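PDB 1C3S: HDLP (histone deacetylase-like protein) from Aquifex aeolicus, which probably acts as a zinc-dependent deacetylase of the histone deacetylase family, and holds a hydroxamate inhibitor close to its bound zinc ion. Local coordinates for residues A[260-265]-A[342-347]; A[296-301]-A[333-338]. The protein carries 2 engineered substitutions. All blocks are in the same frame, centred on the assembly; numbering follows the deposited sequence.

Contact 1 (A[260-265]-A[342-347]); sequences LLEDYL and VDRSYM. With SHH (octanedioic acid hydroxyamide phenylamide), chain C.
Carboxylate oxygen OE2 of E262 has two partners: OH of Y346 donates a hydrogen bond to it at a modelled 2.4 Å, a length too short to be trusted, and R356 outside the two segments adds a salt bridge. The two side chains approach from opposite directions, and the carboxylate meets the phenol at its edge, with the planes of the two groups 50° apart. NH1 of R344 gives a weak, poorly aligned bond of 2.7 Å to the same Y346 OH. That NH1 lies in the plane of the phenol ring, at its edge. No N-H of R344 points at OE2, which lies well out of the guanidinium plane, 4.3 Å from NH1, but the nearby positive charge would probably favour the ionised carboxylate.

R344 packs by its flat faces instead. V342 CG1 sits 3.4 Å above the centre of one guanidinium face. With CG anti to the carbonyl carbon (chi1 -65°), E262 lays CG over the opposite face, nearer its rim, and the bend at chi2 (76°) turns the carboxylate on to Y346. M347, also of 342-347, runs past E262 in the opposite direction, its SD 3.5 Å from E262 CG. A water bonded to the carbonyl oxygen of E262 also accepts a weak bond from R344 NE.

L265 CD2, at the far end of 260-265, touches the inhibitor's anilide ring at C10 (3.4 Å). Segment 260-265 lies in the loop after strand 250-254, which also carries the zinc ligand D258; in the arginase/deacetylase fold such loops at the C-terminal ends of the strands shape the active-site pocket.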
loop_
_atom_site.group_PDB
_atom_site.type_symbol
_atom_site.label_atom_id
_atom_site.label_comp_id
_atom_site.label_asym_id
_atom_site.label_seq_id
_atom_site.Cartn_x
_atom_site.Cartn_y
_atom_site.Cartn_z
ATOM N N LEU A 260 10.358 -4.920 -1.502
ATOM C CA LEU A 260 11.597 -4.865 -2.277
ATOM C C LEU A 260 12.886 -4.893 -1.460
ATOM O O LEU A 260 12.988 -4.253 -0.409
ATOM C CB LEU A 260 11.610 -3.610 -3.165
ATOM C CG LEU A 260 10.572 -3.519 -4.286
ATOM C CD1 LEU A 260 10.676 -2.181 -4.967
ATOM C CD2 LEU A 260 10.789 -4.655 -5.281
ATOM N N LEU A 261 13.875 -5.613 -1.988
ATOM C CA LEU A 261 15.207 -5.775 -1.389
ATOM C C LEU A 261 15.875 -4.555 -0.743
ATOM O O LEU A 261 16.427 -4.665 0.353
ATOM C CB LEU A 261 16.174 -6.332 -2.434
ATOM C CG LEU A 261 17.643 -6.419 -2.007
ATOM C CD1 LEU A 261 17.763 -7.400 -0.876
ATOM C CD2 LEU A 261 18.521 -6.848 -3.177
ATOM N N GLU A 262 15.857 -3.408 -1.422
ATOM C CA GLU A 262 16.486 -2.193 -0.899
ATOM C C GLU A 262 15.774 -1.493 0.259
ATOM O O GLU A 262 16.364 -0.628 0.925
ATOM C CB GLU A 262 16.666 -1.162 -2.010
ATOM C CG GLU A 262 17.624 -1.545 -3.113
ATOM C CD GLU A 262 17.051 -2.544 -4.074
ATOM O OE1 GLU A 262 15.890 -2.965 -3.889
ATOM O OE2 GLU A 262 17.764 -2.903 -5.031
ATOM N N ASP A 263 14.511 -1.843 0.497
ATOM C CA ASP A 263 13.738 -1.208 1.557
ATOM C C ASP A 263 14.057 -1.847 2.894
ATOM O O ASP A 263 13.862 -3.040 3.084
ATOM C CB ASP A 263 12.240 -1.304 1.247
ATOM C CG ASP A 263 11.401 -0.360 2.101
ATOM O OD1 ASP A 263 10.487 0.279 1.540
ATOM O OD2 ASP A 263 11.634 -0.262 3.329
ATOM N N TYR A 264 14.545 -1.025 3.817
ATOM C CA TYR A 264 14.936 -1.493 5.133
ATOM C C TYR A 264 13.812 -1.962 6.032
ATOM O O TYR A 264 14.033 -2.836 6.869
ATOM C CB TYR A 264 15.758 -0.434 5.855
ATOM C CG TYR A 264 17.071 -0.129 5.178
ATOM C CD1 TYR A 264 17.196 0.957 4.314
ATOM C CD2 TYR A 264 18.186 -0.950 5.372
ATOM C CE1 TYR A 264 18.396 1.227 3.662
ATOM C CE2 TYR A 264 19.395 -0.695 4.724
ATOM C CZ TYR A 264 19.496 0.398 3.872
ATOM O OH TYR A 264 20.699 0.678 3.241
ATOM N N LEU A 265 12.617 -1.392 5.871
ATOM C CA LEU A 265 11.470 -1.805 6.685
ATOM C C LEU A 265 10.873 -3.139 6.255
ATOM O O LEU A 265 9.727 -3.445 6.566
ATOM C CB LEU A 265 10.380 -0.725 6.688
ATOM C CG LEU A 265 10.678 0.440 7.631
ATOM C CD1 LEU A 265 9.602 1.496 7.567
ATOM C CD2 LEU A 265 10.769 -0.124 9.040
ATOM N N VAL A 342 26.036 0.266 1.368
ATOM C CA VAL A 342 25.712 -0.954 0.640
ATOM C C VAL A 342 25.932 -0.564 -0.808
ATOM O O VAL A 342 26.280 -1.391 -1.651
ATOM C CB VAL A 342 24.229 -1.380 0.809
ATOM C CG1 VAL A 342 23.898 -2.502 -0.160
ATOM C CG2 VAL A 342 23.982 -1.865 2.217
ATOM N N ASP A 343 25.745 0.728 -1.063
ATOM C CA ASP A 343 25.885 1.306 -2.387
ATOM C C ASP A 343 24.698 0.887 -3.234
ATOM O O ASP A 343 24.621 -0.248 -3.710
ATOM C CB ASP A 343 27.176 0.846 -3.060
ATOM C CG ASP A 343 27.368 1.470 -4.425
ATOM O OD1 ASP A 343 28.341 1.104 -5.115
ATOM O OD2 ASP A 343 26.544 2.331 -4.804
ATOM N N ARG A 344 23.762 1.807 -3.416
ATOM C CA ARG A 344 22.590 1.506 -4.208
ATOM C C ARG A 344 22.577 2.357 -5.453
ATOM O O ARG A 344 21.532 2.515 -6.076
ATOM C CB ARG A 344 21.318 1.756 -3.406
ATOM C CG ARG A 344 21.133 0.861 -2.199
ATOM C CD ARG A 344 21.146 -0.596 -2.578
ATOM N NE ARG A 344 20.765 -1.432 -1.446
ATOM C CZ ARG A 344 20.796 -2.762 -1.445
ATOM N NH1 ARG A 344 21.197 -3.429 -2.522
ATOM N NH2 ARG A 344 20.411 -3.426 -0.365
ATOM N N SER A 345 23.737 2.902 -5.817
ATOM C CA SER A 345 23.833 3.742 -7.008
ATOM C C SER A 345 23.523 2.939 -8.276
ATOM O O SER A 345 23.214 3.510 -9.324
ATOM C CB SER A 345 25.227 4.353 -7.118
ATOM O OG SER A 345 26.200 3.343 -7.298
ATOM N N TYR A 346 23.606 1.616 -8.182
ATOM C CA TYR A 346 23.319 0.766 -9.328
ATOM C C TYR A 346 21.861 0.931 -9.762
ATOM O O TYR A 346 21.534 0.763 -10.932
ATOM C CB TYR A 346 23.614 -0.702 -8.985
ATOM C CG TYR A 346 22.704 -1.315 -7.931
ATOM C CD1 TYR A 346 21.373 -1.641 -8.227
ATOM C CD2 TYR A 346 23.168 -1.552 -6.634
ATOM C CE1 TYR A 346 20.529 -2.185 -7.261
ATOM C CE2 TYR A 346 22.331 -2.095 -5.661
ATOM C CZ TYR A 346 21.014 -2.408 -5.984
ATOM O OH TYR A 346 20.197 -2.958 -5.034
ATOM N N MET A 347 20.986 1.248 -8.811
ATOM C CA MET A 347 19.574 1.439 -9.111
ATOM C C MET A 347 19.370 2.596 -10.052
ATOM O O MET A 347 18.323 2.704 -10.687
ATOM C CB MET A 347 18.765 1.703 -7.842
ATOM C CG MET A 347 18.535 0.478 -6.989
ATOM S SD MET A 347 17.456 0.838 -5.605
ATOM C CE MET A 347 18.439 1.992 -4.778
HETATM O O1 SHH C . 3.078 -1.584 5.690
HETATM O O2 SHH C . 5.178 0.130 6.386
HETATM N N1 SHH C . 3.210 -0.827 6.865
HETATM C C1 SHH C . 4.444 -0.342 7.215
HETATM C C2 SHH C . 4.888 -0.597 8.572
HETATM C C3 SHH C . 5.050 0.652 9.425
HETATM C C4 SHH C . 5.472 0.300 10.835
HETATM C C5 SHH C . 6.979 0.312 10.924
HETATM C C6 SHH C . 7.269 0.610 12.380
HETATM C C7 SHH C . 8.644 0.121 12.777
HETATM C C8 SHH C . 9.544 1.294 13.034
HETATM O O3 SHH C . 9.338 2.172 13.857
HETATM N N2 SHH C . 10.644 1.250 12.255
HETATM C C9 SHH C . 11.695 2.280 11.911
HETATM C C10 SHH C . 12.757 1.834 11.047
HETATM C C11 SHH C . 13.830 2.759 10.662
HETATM C C12 SHH C . 13.865 4.102 11.139
HETATM C C13 SHH C . 12.781 4.530 12.037
HETATM C C14 SHH C . 11.670 3.629 12.427
HETATM O O HOH W 1 18.668 0.312 0.669
#

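Contact 2 (A[296-301]-A[333-338]); sequences GYHPYA and IDFEEF. With SHH (octanedioic acid hydroxyamide phenylamide), chain C.
P299, in the first turn of helix 299-313, and F335, in an irregular stretch, bring the two backbones nearest, their CA atoms 7.3 Å apart, and no hydrogen bond links the segments. The pyrrolidine of P299 crosses the F335 side chain at about a right angle and lays CD over one face of the phenyl ring, 3.8 Å from its centroid and 19° off the normal, a CH-pi contact. CB of the same proline meets I333 CD1 at 4.0 Å. F335, with CG anti to its backbone nitrogen (chi1 159°), reaches past the proline to the H298 ring; the two rings meet obliquely, planes at 81° and centroids 4.8 Å apart. F335 CE1 also lies 3.6 Å from the carbonyl oxygen of Y297.

H298 is the N-cap residue of helix 299-313, and the loop leading into the helix carries Y297 into the deacetylase active site: Y297 OH donates a hydrogen bond to O2 of the hydroxamate, though the modelled 2.3 Å is doubtfully short. H131 and H132 hold the same inhibitor.

Replacing F335 by an alanine would probably leave P299 CD without the ring face it rests on and H298 freer to turn. Beyond F335, the carboxylate of E337 is modelled too close to the H298 imidazole for that approach to be relied on; its OE2 receives a weak hydrogen bond from Y264 OH.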
loop_
_atom_site.group_PDB
_atom_site.type_symbol
_atom_site.label_atom_id
_atom_site.label_comp_id
_atom_site.label_asym_id
_atom_site.label_seq_id
_atom_site.Cartn_x
_atom_site.Cartn_y
_atom_site.Cartn_z
ATOM N N GLY A 296 6.601 2.127 1.657
ATOM C CA GLY A 296 7.725 2.217 0.745
ATOM C C GLY A 296 8.642 3.260 1.333
ATOM O O GLY A 296 8.241 4.417 1.468
ATOM N N TYR A 297 9.875 2.887 1.663
ATOM C CA TYR A 297 10.743 3.854 2.307
ATOM C C TYR A 297 12.040 4.195 1.602
ATOM O O TYR A 297 12.758 5.107 2.019
ATOM C CB TYR A 297 10.985 3.388 3.729
ATOM C CG TYR A 297 9.676 3.003 4.364
ATOM C CD1 TYR A 297 9.099 1.750 4.128
ATOM C CD2 TYR A 297 8.935 3.947 5.077
ATOM C CE1 TYR A 297 7.816 1.454 4.576
ATOM C CE2 TYR A 297 7.669 3.669 5.523
ATOM C CZ TYR A 297 7.099 2.432 5.270
ATOM O OH TYR A 297 5.790 2.238 5.649
ATOM N N HIS A 298 12.338 3.472 0.536
ATOM C CA HIS A 298 13.540 3.764 -0.217
ATOM C C HIS A 298 13.095 4.578 -1.430
ATOM O O HIS A 298 12.396 4.072 -2.313
ATOM C CB HIS A 298 14.218 2.499 -0.703
ATOM C CG HIS A 298 15.558 2.755 -1.294
ATOM N ND1 HIS A 298 16.698 2.852 -0.527
ATOM C CD2 HIS A 298 15.929 3.054 -2.557
ATOM C CE1 HIS A 298 17.715 3.198 -1.296
ATOM N NE2 HIS A 298 17.275 3.329 -2.531
ATOM N N PRO A 299 13.526 5.843 -1.510
ATOM C CA PRO A 299 13.137 6.699 -2.636
ATOM C C PRO A 299 13.352 6.084 -4.030
ATOM O O PRO A 299 12.474 6.193 -4.897
ATOM C CB PRO A 299 13.965 7.960 -2.393
ATOM C CG PRO A 299 15.199 7.404 -1.638
ATOM C CD PRO A 299 14.464 6.560 -0.629
ATOM N N TYR A 300 14.497 5.431 -4.230
ATOM C CA TYR A 300 14.839 4.808 -5.511
ATOM C C TYR A 300 13.952 3.620 -5.891
ATOM O O TYR A 300 13.515 3.502 -7.032
ATOM C CB TYR A 300 16.303 4.330 -5.490
ATOM C CG TYR A 300 17.369 5.411 -5.354
ATOM C CD1 TYR A 300 17.135 6.571 -4.601
ATOM C CD2 TYR A 300 18.653 5.219 -5.885
ATOM C CE1 TYR A 300 18.151 7.504 -4.373
ATOM C CE2 TYR A 300 19.677 6.149 -5.659
ATOM C CZ TYR A 300 19.415 7.281 -4.897
ATOM O OH TYR A 300 20.427 8.160 -4.614
ATOM N N ALA A 301 13.718 2.724 -4.939
ATOM C CA ALA A 301 12.901 1.553 -5.194
ATOM C C ALA A 301 11.482 2.007 -5.418
ATOM O O ALA A 301 10.809 1.582 -6.363
ATOM C CB ALA A 301 12.972 0.619 -4.025
ATOM N N ILE A 333 17.556 13.835 -3.591
ATOM C CA ILE A 333 16.819 13.504 -2.387
ATOM C C ILE A 333 17.792 13.062 -1.322
ATOM O O ILE A 333 18.626 12.201 -1.579
ATOM C CB ILE A 333 15.856 12.333 -2.626
ATOM C CG1 ILE A 333 14.842 12.704 -3.695
ATOM C CG2 ILE A 333 15.151 11.963 -1.335
ATOM C CD1 ILE A 333 13.893 11.591 -3.992
ATOM N N ASP A 334 17.717 13.652 -0.136
ATOM C CA ASP A 334 18.599 13.197 0.925
ATOM C C ASP A 334 17.830 12.096 1.639
ATOM O O ASP A 334 16.775 12.333 2.233
ATOM C CB ASP A 334 18.964 14.308 1.914
ATOM C CG ASP A 334 17.759 14.959 2.530
ATOM O OD1 ASP A 334 17.893 15.511 3.643
ATOM O OD2 ASP A 334 16.690 14.939 1.887
ATOM N N PHE A 335 18.363 10.884 1.552
ATOM C CA PHE A 335 17.745 9.726 2.159
ATOM C C PHE A 335 18.631 9.083 3.216
ATOM O O PHE A 335 18.150 8.659 4.272
ATOM C CB PHE A 335 17.419 8.709 1.067
ATOM C CG PHE A 335 17.242 7.313 1.576
ATOM C CD1 PHE A 335 16.307 7.030 2.569
ATOM C CD2 PHE A 335 18.019 6.281 1.071
ATOM C CE1 PHE A 335 16.151 5.736 3.053
ATOM C CE2 PHE A 335 17.872 4.984 1.546
ATOM C CZ PHE A 335 16.935 4.710 2.540
ATOM N N GLU A 336 19.927 9.026 2.931
ATOM C CA GLU A 336 20.882 8.398 3.833
ATOM C C GLU A 336 20.552 6.910 3.880
ATOM O O GLU A 336 19.514 6.511 4.405
ATOM C CB GLU A 336 20.793 8.984 5.249
ATOM C CG GLU A 336 21.727 8.290 6.255
ATOM C CD GLU A 336 21.481 8.709 7.700
ATOM O OE1 GLU A 336 20.330 8.549 8.168
ATOM O OE2 GLU A 336 22.435 9.182 8.365
ATOM N N GLU A 337 21.437 6.099 3.313
ATOM C CA GLU A 337 21.257 4.656 3.288
ATOM C C GLU A 337 21.397 4.172 4.741
ATOM O O GLU A 337 22.253 4.669 5.476
ATOM C CB GLU A 337 22.346 4.035 2.412
ATOM C CG GLU A 337 21.927 2.817 1.606
ATOM C CD GLU A 337 20.917 3.148 0.530
ATOM O OE1 GLU A 337 21.197 4.028 -0.314
ATOM O OE2 GLU A 337 19.843 2.520 0.526
ATOM N N PHE A 338 20.566 3.216 5.156
ATOM C CA PHE A 338 20.619 2.706 6.529
ATOM C C PHE A 338 21.905 1.930 6.782
ATOM O O PHE A 338 22.661 2.264 7.688
ATOM C CB PHE A 338 19.412 1.815 6.818
ATOM C CG PHE A 338 19.284 1.420 8.259
ATOM C CD1 PHE A 338 19.043 2.386 9.240
ATOM C CD2 PHE A 338 19.413 0.087 8.643
ATOM C CE1 PHE A 338 18.934 2.024 10.589
ATOM C CE2 PHE A 338 19.307 -0.285 9.987
ATOM C CZ PHE A 338 19.067 0.685 10.961
HETATM O O1 SHH C . 3.078 -1.584 5.690
HETATM O O2 SHH C . 5.178 0.130 6.386
HETATM N N1 SHH C . 3.210 -0.827 6.865
HETATM C C1 SHH C . 4.444 -0.342 7.215
HETATM C C2 SHH C . 4.888 -0.597 8.572
HETATM C C3 SHH C . 5.050 0.652 9.425
HETATM C C4 SHH C . 5.472 0.300 10.835
HETATM C C5 SHH C . 6.979 0.312 10.924
HETATM C C6 SHH C . 7.269 0.610 12.380
HETATM C C7 SHH C . 8.644 0.121 12.777
HETATM C C8 SHH C . 9.544 1.294 13.034
HETATM O O3 SHH C . 9.338 2.172 13.857
HETATM N N2 SHH C . 10.644 1.250 12.255
HETATM C C9 SHH C . 11.695 2.280 11.911
HETATM C C10 SHH C . 12.757 1.834 11.047
HETATM C C11 SHH C . 13.830 2.759 10.662
HETATM C C12 SHH C . 13.865 4.102 11.139
HETATM C C13 SHH C . 12.781 4.530 12.037
HETATM C C14 SHH C . 11.670 3.629 12.427
#

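In the fold
From the N terminus, the chain first reaches 260-265, in the loop between strand 250-254 of the parallel sheet and helix 272-286. It then forms strand 290-292 and enters 296-301 at the start of helix 299-313. After helix 324-332 it passes through 333-338 and then 342-347, which lie in one long loop leading to helix 362-372. Contact 2 closes the smaller circuit, wholly within the larger one closed by contact 1. Together they fasten that late loop against two loops that approach the inhibitor. D263 OD1 probably accepts a hydrogen bond from Y297 N (2.7 Å), joining the contacts directly, and M347 packs against H298.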